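Local coordinates for uncharacterized protein (Bacteroides uniformis, PDB 4JPQ), which is of unknown function but, as a putative member of carbohydrate-binding family 9, probably binds carbohydrate, at residues Y103-N108 with S164-H169; I62-K67 with V90-S95; G111-Q116 with G133-W138; T178-F183 with F214-F219. All blocks are in the same frame, centred on the assembly; numbering follows the deposited sequence.

Contact 1 of 4, residues Y103-N108 with S164-H169; sequences YNFECN and SAFFQH
Near its start, at Tyr103, strand 102-108 meets the segment 164-169, a short 3-10 end followed by an inverse gamma turn centred on Phe166 and a type I beta turn from Phe166 to His169; the CA atoms of Tyr103 and Phe166 are 7.4 Å apart. In this beta-sandwich protein the contact illustrates how one tyrosine can fasten a loop to a strand, through an aromatic cluster of Tyr103, Phe166, Phe167 and His169. CG of Tyr103 lies anti to its own carbonyl carbon (chi1 -63°), and the ring extends into the loop. Phe166 sets only CD1 over one face of that ring, toward its rim, 3.5 Å from Tyr103 CD1, and the two planes are inclined at 52°. Phe167 meets it differently: the tyrosine edge points at the phenylalanine face in an offset T-shaped pair, Tyr103 CE2 lying 3.8 Å from Phe167 CD1. Deeper along the strand, Phe105 CE1 meets Phe166 CE1 at 4.1 Å. The polar end of the tyrosine is gripped twice, both partners lying near the ring plane. Gln168 N donates to Tyr103 OH over 2.8 Å, and the same OH shares a hydrogen bond of 2.7 Å with His169 ND1.

Contact 2 of 4, residues I62-K67 with V90-S95; sequences ILLHYK and VEFFVS
Tyr66 and Val90 meet face-on between these facing strands of a beta sandwich. Val90 CB sits over the middle of the Tyr66 ring, 3.8 Å from its centroid and 10° off the normal, a CH-pi contact in which both methyls lie over the same face, CG1 toward Tyr66 CD2 and CG2 toward Tyr66 CD1, the latter at 3.7 Å. The tyrosine hydroxyl then turns to the backbone: OH gives Glu91 O a weak hydrogen bond of 2.7 Å. Next along, Leu64 CD1 presses on Phe92 CB at 3.6 Å, the two side chains crossing at about a right angle, and Ile62 CD1 touches the edge of the Phe92 ring at CE2, 4.3 Å away. Behind this first shell, Phe183 touches Leu64, Tyr66 and Phe92, while Phe105 and Ile161 also pack on Phe92. The strand axes come no nearer than 9.2 Å, a distance bridged by side chains. Segment 62-67 lies between strands 50-57 and 152-162, its backbone partners, and faces the layer that holds 90-95.

Contact 3 of 4, residues G111-Q116 with G133-W138; sequences GRLLIQ and GMVKRW
Leu113 and Ile115 meet Val135 and Arg137 where strand 113-118 passes the start of the short strand 136-139 and the residue before it, beside the buried interior of the beta sandwich. The close-packed part is apolar. Leu113 CG is anti to its backbone N (chi1 174°), and its CD2 lies 3.7 Å from Val135 CB, the two side chains crossing at about a right angle. Ile115 approaches the same valine tip to tip, CD1 to Val135 CG2 at 3.9 Å. Met159 and Cys107 also pack on Leu113, and Phe105 on Ile115, which ties this patch to the core. Toward Gly111, which like Arg137 is partly exposed, the contact becomes polar, and a guanidinium takes up the partnership with Leu113. Leu113 CD2 lies over one face of that guanidinium, offset toward the rim and 3.8 Å from NE of Arg137. A bend at chi3 (-91°) sets NE where it can donate to Val135 O over 3.1 Å, nearly in the guanidinium plane, which, with the bonds of NH1, helps to fix the group's rotation. Asp80 OD1 forms a salt bridge with NH1 and accepts from Leu113 N, a single carboxylate oxygen joining arginine and strand. Arg137 NH1 also donates to Gly111 O, over 3.0 Å and in the plane of that carbonyl.

Contact 4 of 4, residues T178-F183 with F214-F219; sequences TMKGNF and FGTLSF
Two glycines, Gly181 and Gly215, face each other as an antiparallel hydrogen-bonded pair, and the ring of Phe214 lies against the first of them. The strands 178-183 and 215-219 are antiparallel neighbours in a mixed sheet of the beta sandwich, their axes 4.6 Å apart and strongly twisted at 134° between directions. Gly181 CA lies over the face of the Phe214 ring, 4.0 Å from its centroid and 27° off the normal, a CH-pi contact whose CH comes from the backbone; Asn182 CB also meets that ring, at CD1. Gly181 and Gly215 exchange a pair of backbone hydrogen bonds, and Met179 and Leu217 exchange another. Between and beside them, Thr178 with Ser218 and Lys180 with Thr216 are non-hydrogen-bonded pairs. Thr178, Lys180, Thr216 and Ser218 share the outer face, where Thr178 CG2 meets Thr216 CG2 diagonally at 3.6 Å and the aliphatic CE of Lys180 passes 3.6 Å from Thr216 OG1. The other face is buried. There Leu217 reaches tip to tip toward Phe183, CD2 to CE1 at 4.1 Å, and Phe92 packs on the leucine, while Phe53 stacks with Phe183. Selenomethionine Met179, extended beyond CG, crosses Phe219 obliquely. Its CG comes 3.6 Å from Phe219 CE1, and its SE lies 4.8 Å from that ring's centroid, a Met-aromatic contact set well to the side of the normal.

In the fold
The four contacts show how chemistry follows position in a beta sandwich. Contact 2 is the central one, all its touching residues buried, and it joins strands across the interior with side chains. Contact 4 works within a layer instead: backbone hydrogen bonds pair its strands, with one face buried and the other bearing polar side chains. Contacts 1 and 3 are partly buried and combine apolar packing with polar grips on a loop or a short strand. Strand 89-95 connects the set, bonding to 102-108 of contact 1 on one flank and 178-186 of contact 4 on the other; 102-108 in turn pairs with 113-118 of contact 3. Contacts 3 and 4 lie farthest apart, their centres about 20 Å from each other.

Contact 1 of 4, residues Y103-N108 with S164-H169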
loop_
_atom_site.group_PDB
_atom_site.type_symbol
_atom_site.label_atom_id
_atom_site.label_comp_id
_atom_site.label_asym_id
_atom_site.label_seq_id
_atom_site.Cartn_x
_atom_site.Cartn_y
_atom_site.Cartn_z
ATOM N N TYR A 103 2.129 10.066 4.080
ATOM C CA TYR A 103 1.969 8.864 4.875
ATOM C C TYR A 103 2.447 7.647 4.102
ATOM O O TYR A 103 2.386 7.632 2.878
ATOM C CB TYR A 103 0.497 8.655 5.187
ATOM C CG TYR A 103 -0.119 9.739 6.021
ATOM C CD1 TYR A 103 -0.652 10.890 5.432
ATOM C CD2 TYR A 103 -0.201 9.611 7.412
ATOM C CE1 TYR A 103 -1.247 11.885 6.208
ATOM C CE2 TYR A 103 -0.793 10.595 8.195
ATOM C CZ TYR A 103 -1.316 11.729 7.594
ATOM O OH TYR A 103 -1.904 12.708 8.357
ATOM N N ASN A 104 2.924 6.640 4.824
ATOM C CA ASN A 104 3.318 5.361 4.224
ATOM C C ASN A 104 2.646 4.228 4.997
ATOM O O ASN A 104 2.796 4.133 6.218
ATOM C CB ASN A 104 4.842 5.162 4.158
ATOM C CG ASN A 104 5.523 5.310 5.499
ATOM O OD1 ASN A 104 5.332 6.306 6.162
ATOM N ND2 ASN A 104 6.309 4.318 5.906
ATOM N N PHE A 105 1.877 3.415 4.275
ATOM C CA PHE A 105 1.174 2.267 4.814
ATOM C C PHE A 105 1.890 1.060 4.242
ATOM O O PHE A 105 1.766 0.795 3.051
ATOM C CB PHE A 105 -0.293 2.272 4.368
ATOM C CG PHE A 105 -1.072 3.445 4.870
ATOM C CD1 PHE A 105 -1.038 4.653 4.188
ATOM C CD2 PHE A 105 -1.869 3.337 6.001
ATOM C CE1 PHE A 105 -1.772 5.736 4.638
ATOM C CE2 PHE A 105 -2.603 4.424 6.458
ATOM C CZ PHE A 105 -2.556 5.620 5.778
ATOM N N GLU A 106 2.656 0.360 5.078
ATOM C CA GLU A 106 3.411 -0.818 4.660
ATOM C C GLU A 106 2.814 -1.996 5.407
ATOM O O GLU A 106 2.692 -1.950 6.629
ATOM C CB GLU A 106 4.894 -0.628 4.983
ATOM C CG GLU A 106 5.484 0.649 4.382
ATOM C CD GLU A 106 6.979 0.826 4.597
ATOM O OE1 GLU A 106 7.677 -0.144 4.923
ATOM O OE2 GLU A 106 7.472 1.960 4.419
ATOM N N CYS A 107 2.439 -3.043 4.674
ATOM C CA CYS A 107 1.774 -4.212 5.263
ATOM C C CYS A 107 2.389 -5.515 4.754
ATOM O O CYS A 107 2.499 -5.705 3.530
ATOM C CB CYS A 107 0.298 -4.139 4.900
ATOM S SG CYS A 107 -0.762 -5.125 5.959
ATOM N N ASN A 108 2.852 -6.384 5.661
ATOM C CA ASN A 108 3.426 -7.675 5.218
ATOM C C ASN A 108 2.311 -8.639 4.872
ATOM O O ASN A 108 1.147 -8.411 5.246
ATOM C CB ASN A 108 4.467 -8.287 6.184
ATOM C CG ASN A 108 3.891 -8.807 7.503
ATOM O OD1 ASN A 108 2.685 -8.910 7.704
ATOM N ND2 ASN A 108 4.793 -9.174 8.413
ATOM N N SER A 164 -9.958 9.208 8.720
ATOM C CA SER A 164 -9.412 9.517 10.059
ATOM C C SER A 164 -8.014 8.957 10.311
ATOM O O SER A 164 -7.312 9.465 11.180
ATOM C CB SER A 164 -10.349 9.009 11.154
ATOM O OG SER A 164 -10.587 7.616 11.013
ATOM N N ALA A 165 -7.606 7.910 9.579
ATOM C CA ALA A 165 -6.234 7.355 9.706
ATOM C C ALA A 165 -5.141 8.299 9.206
ATOM O O ALA A 165 -3.967 8.035 9.463
ATOM C CB ALA A 165 -6.104 6.019 9.018
ATOM N N PHE A 166 -5.491 9.375 8.489
ATOM C CA PHE A 166 -4.516 10.415 8.152
ATOM C C PHE A 166 -4.364 11.251 9.438
ATOM O O PHE A 166 -4.814 12.399 9.533
ATOM C CB PHE A 166 -4.993 11.246 6.967
ATOM C CG PHE A 166 -5.089 10.474 5.678
ATOM C CD1 PHE A 166 -3.988 9.785 5.185
ATOM C CD2 PHE A 166 -6.248 10.496 4.915
ATOM C CE1 PHE A 166 -4.061 9.086 3.985
ATOM C CE2 PHE A 166 -6.321 9.827 3.702
ATOM C CZ PHE A 166 -5.229 9.109 3.239
ATOM N N PHE A 167 -3.659 10.653 10.397
ATOM C CA PHE A 167 -3.575 11.135 11.787
ATOM C C PHE A 167 -2.976 12.507 12.059
ATOM O O PHE A 167 -3.165 13.035 13.159
ATOM C CB PHE A 167 -2.968 10.058 12.718
ATOM C CG PHE A 167 -1.504 9.758 12.494
ATOM C CD1 PHE A 167 -1.096 8.827 11.549
ATOM C CD2 PHE A 167 -0.535 10.362 13.289
ATOM C CE1 PHE A 167 0.251 8.540 11.362
ATOM C CE2 PHE A 167 0.818 10.077 13.117
ATOM C CZ PHE A 167 1.212 9.165 12.146
ATOM N N GLN A 168 -2.260 13.057 11.078
ATOM C CA GLN A 168 -1.714 14.416 11.147
ATOM C C GLN A 168 -2.565 15.444 10.365
ATOM O O GLN A 168 -2.117 16.576 10.176
ATOM C CB GLN A 168 -0.277 14.436 10.628
ATOM C CG GLN A 168 0.704 13.563 11.402
ATOM C CD GLN A 168 2.098 13.554 10.784
ATOM O OE1 GLN A 168 2.259 13.709 9.569
ATOM N NE2 GLN A 168 3.111 13.372 11.617
ATOM N N HIS A 169 -3.780 15.069 9.936
ATOM C CA HIS A 169 -4.701 15.955 9.179
ATOM C C HIS A 169 -6.152 15.818 9.631
ATOM O O HIS A 169 -6.497 14.877 10.346
ATOM C CB HIS A 169 -4.635 15.626 7.674
ATOM C CG HIS A 169 -3.308 15.913 7.039
ATOM N ND1 HIS A 169 -2.253 15.033 7.087
ATOM C CD2 HIS A 169 -2.867 16.985 6.342
ATOM C CE1 HIS A 169 -1.215 15.551 6.457
ATOM N NE2 HIS A 169 -1.563 16.735 5.995
#

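Contact 2 of 4, residues I62-K67 with V90-S95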
loop_
_atom_site.group_PDB
_atom_site.type_symbol
_atom_site.label_atom_id
_atom_site.label_comp_id
_atom_site.label_asym_id
_atom_site.label_seq_id
_atom_site.Cartn_x
_atom_site.Cartn_y
_atom_site.Cartn_z
ATOM N N ILE A 62 -10.655 4.610 1.873
ATOM C CA ILE A 62 -9.929 4.175 0.679
ATOM C C ILE A 62 -9.837 2.656 0.778
ATOM O O ILE A 62 -9.444 2.135 1.826
ATOM C CB ILE A 62 -8.486 4.714 0.608
ATOM C CG1 ILE A 62 -8.496 6.238 0.578
ATOM C CG2 ILE A 62 -7.772 4.171 -0.635
ATOM C CD1 ILE A 62 -7.124 6.871 0.689
ATOM N N LEU A 63 -10.143 1.983 -0.332
ATOM C CA LEU A 63 -10.138 0.543 -0.445
ATOM C C LEU A 63 -9.024 0.120 -1.395
ATOM O O LEU A 63 -9.047 0.500 -2.568
ATOM C CB LEU A 63 -11.477 0.082 -1.021
ATOM C CG LEU A 63 -12.744 0.544 -0.312
ATOM C CD1 LEU A 63 -13.953 -0.053 -1.006
ATOM C CD2 LEU A 63 -12.740 0.165 1.160
ATOM N N LEU A 64 -8.067 -0.668 -0.894
ATOM C CA LEU A 64 -6.939 -1.203 -1.680
ATOM C C LEU A 64 -6.957 -2.714 -1.698
ATOM O O LEU A 64 -7.191 -3.322 -0.658
ATOM C CB LEU A 64 -5.602 -0.840 -1.056
ATOM C CG LEU A 64 -5.082 0.562 -1.111
ATOM C CD1 LEU A 64 -3.796 0.631 -0.308
ATOM C CD2 LEU A 64 -4.839 0.967 -2.551
ATOM N N HIS A 65 -6.639 -3.289 -2.861
ATOM C CA HIS A 65 -6.581 -4.719 -3.063
ATOM C C HIS A 65 -5.369 -5.011 -3.938
ATOM O O HIS A 65 -5.317 -4.541 -5.064
ATOM C CB HIS A 65 -7.885 -5.213 -3.710
ATOM C CG HIS A 65 -7.933 -6.693 -3.931
ATOM N ND1 HIS A 65 -8.413 -7.264 -5.089
ATOM C CD2 HIS A 65 -7.514 -7.718 -3.160
ATOM C CE1 HIS A 65 -8.310 -8.576 -5.012
ATOM N NE2 HIS A 65 -7.772 -8.878 -3.849
ATOM N N TYR A 66 -4.398 -5.735 -3.384
ATOM C CA TYR A 66 -3.185 -6.154 -4.067
ATOM C C TYR A 66 -3.247 -7.641 -4.343
ATOM O O TYR A 66 -3.721 -8.401 -3.490
ATOM C CB TYR A 66 -1.968 -5.958 -3.156
ATOM C CG TYR A 66 -1.588 -4.543 -2.843
ATOM C CD1 TYR A 66 -2.133 -3.885 -1.737
ATOM C CD2 TYR A 66 -0.634 -3.864 -3.619
ATOM C CE1 TYR A 66 -1.764 -2.578 -1.423
ATOM C CE2 TYR A 66 -0.259 -2.558 -3.313
ATOM C CZ TYR A 66 -0.823 -1.923 -2.214
ATOM O OH TYR A 66 -0.475 -0.639 -1.898
ATOM N N LYS A 67 -2.723 -8.055 -5.499
ATOM C CA LYS A 67 -2.555 -9.475 -5.870
ATOM C C LYS A 67 -1.071 -9.670 -6.189
ATOM O O LYS A 67 -0.500 -8.884 -6.934
ATOM C CB LYS A 67 -3.398 -9.841 -7.080
ATOM C CG LYS A 67 -4.894 -9.939 -6.817
ATOM C CD LYS A 67 -5.718 -10.020 -8.104
ATOM C CE LYS A 67 -5.422 -11.239 -8.970
ATOM N NZ LYS A 67 -6.374 -11.297 -10.115
ATOM N N VAL A 90 3.717 -5.300 0.681
ATOM C CA VAL A 90 3.104 -4.361 -0.272
ATOM C C VAL A 90 2.915 -3.048 0.485
ATOM O O VAL A 90 2.674 -3.053 1.710
ATOM C CB VAL A 90 1.778 -4.827 -0.874
ATOM C CG1 VAL A 90 2.023 -6.030 -1.773
ATOM C CG2 VAL A 90 0.715 -5.119 0.184
ATOM N N GLU A 91 3.047 -1.937 -0.243
ATOM C CA GLU A 91 3.044 -0.608 0.357
ATOM C C GLU A 91 2.207 0.401 -0.437
ATOM O O GLU A 91 2.053 0.270 -1.651
ATOM C CB GLU A 91 4.492 -0.095 0.477
ATOM C CG GLU A 91 5.484 -1.060 1.144
ATOM C CD GLU A 91 6.906 -0.534 1.276
ATOM O OE1 GLU A 91 7.213 0.558 0.778
ATOM O OE2 GLU A 91 7.741 -1.238 1.871
ATOM N N PHE A 92 1.675 1.388 0.289
ATOM C CA PHE A 92 0.901 2.511 -0.246
ATOM C C PHE A 92 1.402 3.784 0.434
ATOM O O PHE A 92 1.337 3.888 1.656
ATOM C CB PHE A 92 -0.592 2.321 0.043
ATOM C CG PHE A 92 -1.465 3.506 -0.344
ATOM C CD1 PHE A 92 -1.391 4.068 -1.621
ATOM C CD2 PHE A 92 -2.410 4.024 0.551
ATOM C CE1 PHE A 92 -2.212 5.133 -1.990
ATOM C CE2 PHE A 92 -3.239 5.080 0.185
ATOM C CZ PHE A 92 -3.137 5.635 -1.086
ATOM N N PHE A 93 1.925 4.715 -0.355
ATOM C CA PHE A 93 2.439 6.002 0.136
ATOM C C PHE A 93 1.519 7.067 -0.446
ATOM O O PHE A 93 1.187 6.985 -1.626
ATOM C CB PHE A 93 3.866 6.264 -0.357
ATOM C CG PHE A 93 4.959 5.550 0.418
ATOM C CD1 PHE A 93 4.899 4.179 0.695
ATOM C CD2 PHE A 93 6.111 6.244 0.795
ATOM C CE1 PHE A 93 5.937 3.540 1.379
ATOM C CE2 PHE A 93 7.145 5.608 1.472
ATOM C CZ PHE A 93 7.056 4.255 1.771
ATOM N N VAL A 94 1.137 8.070 0.352
ATOM C CA VAL A 94 0.178 9.093 -0.105
ATOM C C VAL A 94 0.237 10.415 0.688
ATOM O O VAL A 94 0.376 10.388 1.910
ATOM C CB VAL A 94 -1.265 8.499 -0.087
ATOM C CG1 VAL A 94 -1.713 8.120 1.325
ATOM C CG2 VAL A 94 -2.279 9.433 -0.724
ATOM N N SER A 95 0.130 11.541 -0.028
ATOM C CA SER A 95 0.077 12.905 0.533
ATOM C C SER A 95 -1.343 13.377 0.190
ATOM O O SER A 95 -1.670 13.525 -0.994
ATOM C CB SER A 95 1.131 13.833 -0.099
ATOM O OG SER A 95 0.961 15.190 0.294
#

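Contact 3 of 4, residues G111-Q116 with G133-W138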
loop_
_atom_site.group_PDB
_atom_site.type_symbol
_atom_site.label_atom_id
_atom_site.label_comp_id
_atom_site.label_asym_id
_atom_site.label_seq_id
_atom_site.Cartn_x
_atom_site.Cartn_y
_atom_site.Cartn_z
ATOM N N GLY A 111 -0.448 -9.651 7.355
ATOM C CA GLY A 111 -1.337 -8.606 7.862
ATOM C C GLY A 111 -0.769 -7.619 8.863
ATOM O O GLY A 111 -1.491 -6.713 9.282
ATOM N N ARG A 112 0.483 -7.789 9.288
ATOM C CA ARG A 112 1.127 -6.829 10.196
ATOM C C ARG A 112 1.308 -5.545 9.394
ATOM O O ARG A 112 1.793 -5.601 8.245
ATOM C CB ARG A 112 2.511 -7.289 10.647
ATOM C CG ARG A 112 2.615 -8.582 11.417
ATOM C CD ARG A 112 1.859 -8.581 12.742
ATOM N NE ARG A 112 0.536 -9.194 12.604
ATOM C CZ ARG A 112 0.298 -10.515 12.511
ATOM N NH1 ARG A 112 1.288 -11.429 12.495
ATOM N NH2 ARG A 112 -0.960 -10.936 12.393
ATOM N N LEU A 113 0.961 -4.411 10.008
ATOM C CA LEU A 113 1.005 -3.094 9.353
ATOM C C LEU A 113 1.885 -2.076 10.063
ATOM O O LEU A 113 1.932 -2.025 11.293
ATOM C CB LEU A 113 -0.410 -2.528 9.312
ATOM C CG LEU A 113 -0.724 -1.108 8.813
ATOM C CD1 LEU A 113 -0.502 -0.979 7.317
ATOM C CD2 LEU A 113 -2.160 -0.747 9.173
ATOM N N LEU A 114 2.530 -1.245 9.250
ATOM C CA LEU A 114 3.343 -0.111 9.686
ATOM C C LEU A 114 2.764 1.138 9.021
ATOM O O LEU A 114 2.464 1.116 7.806
ATOM C CB LEU A 114 4.789 -0.270 9.227
ATOM C CG LEU A 114 5.729 0.949 9.305
ATOM C CD1 LEU A 114 6.089 1.253 10.740
ATOM C CD2 LEU A 114 6.986 0.721 8.489
ATOM N N ILE A 115 2.612 2.204 9.812
ATOM C CA ILE A 115 2.183 3.506 9.308
ATOM C C ILE A 115 3.072 4.579 9.918
ATOM O O ILE A 115 3.283 4.574 11.125
ATOM C CB ILE A 115 0.734 3.905 9.676
ATOM C CG1 ILE A 115 -0.274 2.806 9.374
ATOM C CG2 ILE A 115 0.327 5.171 8.907
ATOM C CD1 ILE A 115 -1.677 3.116 9.881
ATOM N N GLN A 116 3.591 5.476 9.086
ATOM C CA GLN A 116 4.259 6.676 9.581
ATOM C C GLN A 116 3.631 7.870 8.876
ATOM O O GLN A 116 2.938 7.713 7.853
ATOM C CB GLN A 116 5.747 6.681 9.328
ATOM C CG GLN A 116 6.571 5.582 9.957
ATOM C CD GLN A 116 7.869 5.401 9.188
ATOM O OE1 GLN A 116 7.928 4.682 8.175
ATOM N NE2 GLN A 116 8.901 6.084 9.633
ATOM N N GLY A 133 -5.471 0.464 14.628
ATOM C CA GLY A 133 -6.781 -0.156 14.811
ATOM C C GLY A 133 -7.845 0.318 13.829
ATOM O O GLY A 133 -8.777 -0.423 13.548
HETATM N N MSE A 134 -7.729 1.553 13.337
HETATM C CA MSE A 134 -8.652 2.085 12.324
HETATM C C MSE A 134 -8.519 1.391 10.979
HETATM O O MSE A 134 -9.519 1.224 10.281
HETATM C CB MSE A 134 -8.439 3.588 12.074
HETATM C CG MSE A 134 -8.941 4.492 13.177
HETATM SE SE MSE A 134 -8.182 6.292 12.872
HETATM C CE MSE A 134 -8.625 6.947 14.677
ATOM N N VAL A 135 -7.306 0.985 10.608
ATOM C CA VAL A 135 -7.060 0.380 9.286
ATOM C C VAL A 135 -7.387 -1.099 9.326
ATOM O O VAL A 135 -6.665 -1.883 9.939
ATOM C CB VAL A 135 -5.613 0.580 8.791
ATOM C CG1 VAL A 135 -5.432 -0.051 7.412
ATOM C CG2 VAL A 135 -5.261 2.064 8.751
ATOM N N LYS A 136 -8.487 -1.461 8.677
ATOM C CA LYS A 136 -8.924 -2.844 8.607
ATOM C C LYS A 136 -8.100 -3.481 7.511
ATOM O O LYS A 136 -7.776 -2.835 6.517
ATOM C CB LYS A 136 -10.420 -2.959 8.314
ATOM C CG LYS A 136 -11.304 -2.320 9.369
ATOM C CD LYS A 136 -12.736 -2.203 8.847
ATOM C CE LYS A 136 -13.683 -1.637 9.894
ATOM N NZ LYS A 136 -15.091 -1.692 9.427
ATOM N N ARG A 137 -7.749 -4.744 7.732
ATOM C CA ARG A 137 -6.919 -5.517 6.833
ATOM C C ARG A 137 -7.409 -6.940 6.677
ATOM O O ARG A 137 -8.165 -7.444 7.519
ATOM C CB ARG A 137 -5.537 -5.611 7.433
ATOM C CG ARG A 137 -4.772 -4.312 7.479
ATOM C CD ARG A 137 -3.739 -4.345 8.591
ATOM N NE ARG A 137 -4.214 -3.833 9.886
ATOM C CZ ARG A 137 -3.549 -3.935 11.044
ATOM N NH1 ARG A 137 -2.392 -4.600 11.144
ATOM N NH2 ARG A 137 -4.070 -3.394 12.136
ATOM N N TRP A 138 -6.940 -7.578 5.603
ATOM C CA TRP A 138 -7.175 -9.000 5.339
ATOM C C TRP A 138 -6.111 -9.496 4.368
ATOM O O TRP A 138 -5.757 -8.782 3.426
ATOM C CB TRP A 138 -8.578 -9.256 4.751
ATOM C CG TRP A 138 -8.752 -10.669 4.210
ATOM C CD1 TRP A 138 -9.155 -11.773 4.909
ATOM C CD2 TRP A 138 -8.457 -11.122 2.886
ATOM N NE1 TRP A 138 -9.161 -12.880 4.092
ATOM C CE2 TRP A 138 -8.726 -12.516 2.847
ATOM C CE3 TRP A 138 -8.005 -10.486 1.721
ATOM C CZ2 TRP A 138 -8.569 -13.291 1.677
ATOM C CZ3 TRP A 138 -7.836 -11.269 0.539
ATOM C CH2 TRP A 138 -8.121 -12.655 0.539
#

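Contact 4 of 4, residues T178-F183 with F214-F219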
loop_
_atom_site.group_PDB
_atom_site.type_symbol
_atom_site.label_atom_id
_atom_site.label_comp_id
_atom_site.label_asym_id
_atom_site.label_seq_id
_atom_site.Cartn_x
_atom_site.Cartn_y
_atom_site.Cartn_z
ATOM N N THR A 178 -8.079 15.354 -5.069
ATOM C CA THR A 178 -6.950 14.913 -5.882
ATOM C C THR A 178 -5.764 14.766 -4.921
ATOM O O THR A 178 -5.344 15.755 -4.318
ATOM C CB THR A 178 -6.615 15.892 -7.024
ATOM O OG1 THR A 178 -7.770 16.100 -7.850
ATOM C CG2 THR A 178 -5.494 15.337 -7.890
HETATM N N MSE A 179 -5.278 13.531 -4.742
HETATM C CA MSE A 179 -4.125 13.237 -3.883
HETATM C C MSE A 179 -2.993 12.746 -4.732
HETATM O O MSE A 179 -3.179 12.411 -5.906
HETATM C CB MSE A 179 -4.445 12.154 -2.861
HETATM C CG MSE A 179 -5.610 12.563 -1.971
HETATM SE SE MSE A 179 -5.728 11.332 -0.425
HETATM C CE MSE A 179 -7.370 12.085 0.344
ATOM N N LYS A 180 -1.802 12.717 -4.133
ATOM C CA LYS A 180 -0.597 12.222 -4.781
ATOM C C LYS A 180 -0.053 11.020 -3.995
ATOM O O LYS A 180 -0.012 11.042 -2.770
ATOM C CB LYS A 180 0.437 13.341 -4.919
ATOM C CG LYS A 180 -0.113 14.542 -5.698
ATOM C CD LYS A 180 0.938 15.249 -6.531
ATOM C CE LYS A 180 1.265 14.462 -7.796
ATOM N NZ LYS A 180 2.439 15.030 -8.507
ATOM N N GLY A 181 0.339 9.968 -4.701
ATOM C CA GLY A 181 0.864 8.778 -4.048
ATOM C C GLY A 181 1.544 7.787 -4.962
ATOM O O GLY A 181 1.730 8.041 -6.157
ATOM N N ASN A 182 1.942 6.658 -4.383
ATOM C CA ASN A 182 2.574 5.579 -5.141
ATOM C C ASN A 182 2.338 4.247 -4.425
ATOM O O ASN A 182 1.946 4.226 -3.235
ATOM C CB ASN A 182 4.078 5.877 -5.321
ATOM C CG ASN A 182 4.675 5.279 -6.596
ATOM O OD1 ASN A 182 4.138 4.344 -7.191
ATOM N ND2 ASN A 182 5.815 5.827 -7.012
ATOM N N PHE A 183 2.562 3.156 -5.159
ATOM C CA PHE A 183 2.349 1.799 -4.648
ATOM C C PHE A 183 3.613 0.993 -4.868
ATOM O O PHE A 183 4.242 1.128 -5.918
ATOM C CB PHE A 183 1.156 1.147 -5.349
ATOM C CG PHE A 183 -0.071 2.020 -5.381
ATOM C CD1 PHE A 183 -0.216 2.993 -6.368
ATOM C CD2 PHE A 183 -1.072 1.894 -4.411
ATOM C CE1 PHE A 183 -1.331 3.819 -6.391
ATOM C CE2 PHE A 183 -2.195 2.714 -4.442
ATOM C CZ PHE A 183 -2.322 3.682 -5.428
ATOM N N PHE A 214 5.804 10.669 -6.807
ATOM C CA PHE A 214 4.441 10.157 -6.665
ATOM C C PHE A 214 3.604 10.475 -7.897
ATOM O O PHE A 214 3.805 11.500 -8.546
ATOM C CB PHE A 214 3.648 10.794 -5.506
ATOM C CG PHE A 214 4.099 10.446 -4.102
ATOM C CD1 PHE A 214 4.859 9.320 -3.786
ATOM C CD2 PHE A 214 3.612 11.233 -3.047
ATOM C CE1 PHE A 214 5.205 9.058 -2.460
ATOM C CE2 PHE A 214 3.940 10.963 -1.722
ATOM C CZ PHE A 214 4.740 9.873 -1.425
ATOM N N GLY A 215 2.643 9.593 -8.169
ATOM C CA GLY A 215 1.675 9.748 -9.248
ATOM C C GLY A 215 0.491 10.500 -8.688
ATOM O O GLY A 215 0.499 10.879 -7.510
ATOM N N THR A 216 -0.517 10.693 -9.538
ATOM C CA THR A 216 -1.730 11.435 -9.197
ATOM C C THR A 216 -2.912 10.483 -9.017
ATOM O O THR A 216 -3.080 9.532 -9.787
ATOM C CB THR A 216 -2.039 12.485 -10.278
ATOM O OG1 THR A 216 -0.902 13.347 -10.415
ATOM C CG2 THR A 216 -3.277 13.322 -9.913
ATOM N N LEU A 217 -3.721 10.758 -7.996
ATOM C CA LEU A 217 -4.889 9.952 -7.644
ATOM C C LEU A 217 -6.117 10.848 -7.633
ATOM O O LEU A 217 -6.280 11.659 -6.719
ATOM C CB LEU A 217 -4.678 9.312 -6.274
ATOM C CG LEU A 217 -3.427 8.438 -6.124
ATOM C CD1 LEU A 217 -3.324 7.942 -4.688
ATOM C CD2 LEU A 217 -3.413 7.262 -7.085
ATOM N N SER A 218 -6.954 10.707 -8.666
ATOM C CA SER A 218 -8.180 11.495 -8.833
ATOM C C SER A 218 -9.391 10.712 -8.304
ATOM O O SER A 218 -9.891 9.794 -8.958
ATOM C CB SER A 218 -8.372 11.879 -10.304
ATOM O OG SER A 218 -7.233 12.581 -10.769
ATOM N N PHE A 219 -9.844 11.090 -7.112
ATOM C CA PHE A 219 -11.012 10.491 -6.487
ATOM C C PHE A 219 -12.276 11.067 -7.137
ATOM O O PHE A 219 -12.431 12.293 -7.216
ATOM C CB PHE A 219 -11.012 10.733 -4.972
ATOM C CG PHE A 219 -9.889 10.034 -4.244
ATOM C CD1 PHE A 219 -8.616 10.601 -4.163
ATOM C CD2 PHE A 219 -10.097 8.809 -3.634
ATOM C CE1 PHE A 219 -7.585 9.960 -3.488
ATOM C CE2 PHE A 219 -9.067 8.160 -2.963
ATOM C CZ PHE A 219 -7.810 8.737 -2.891
#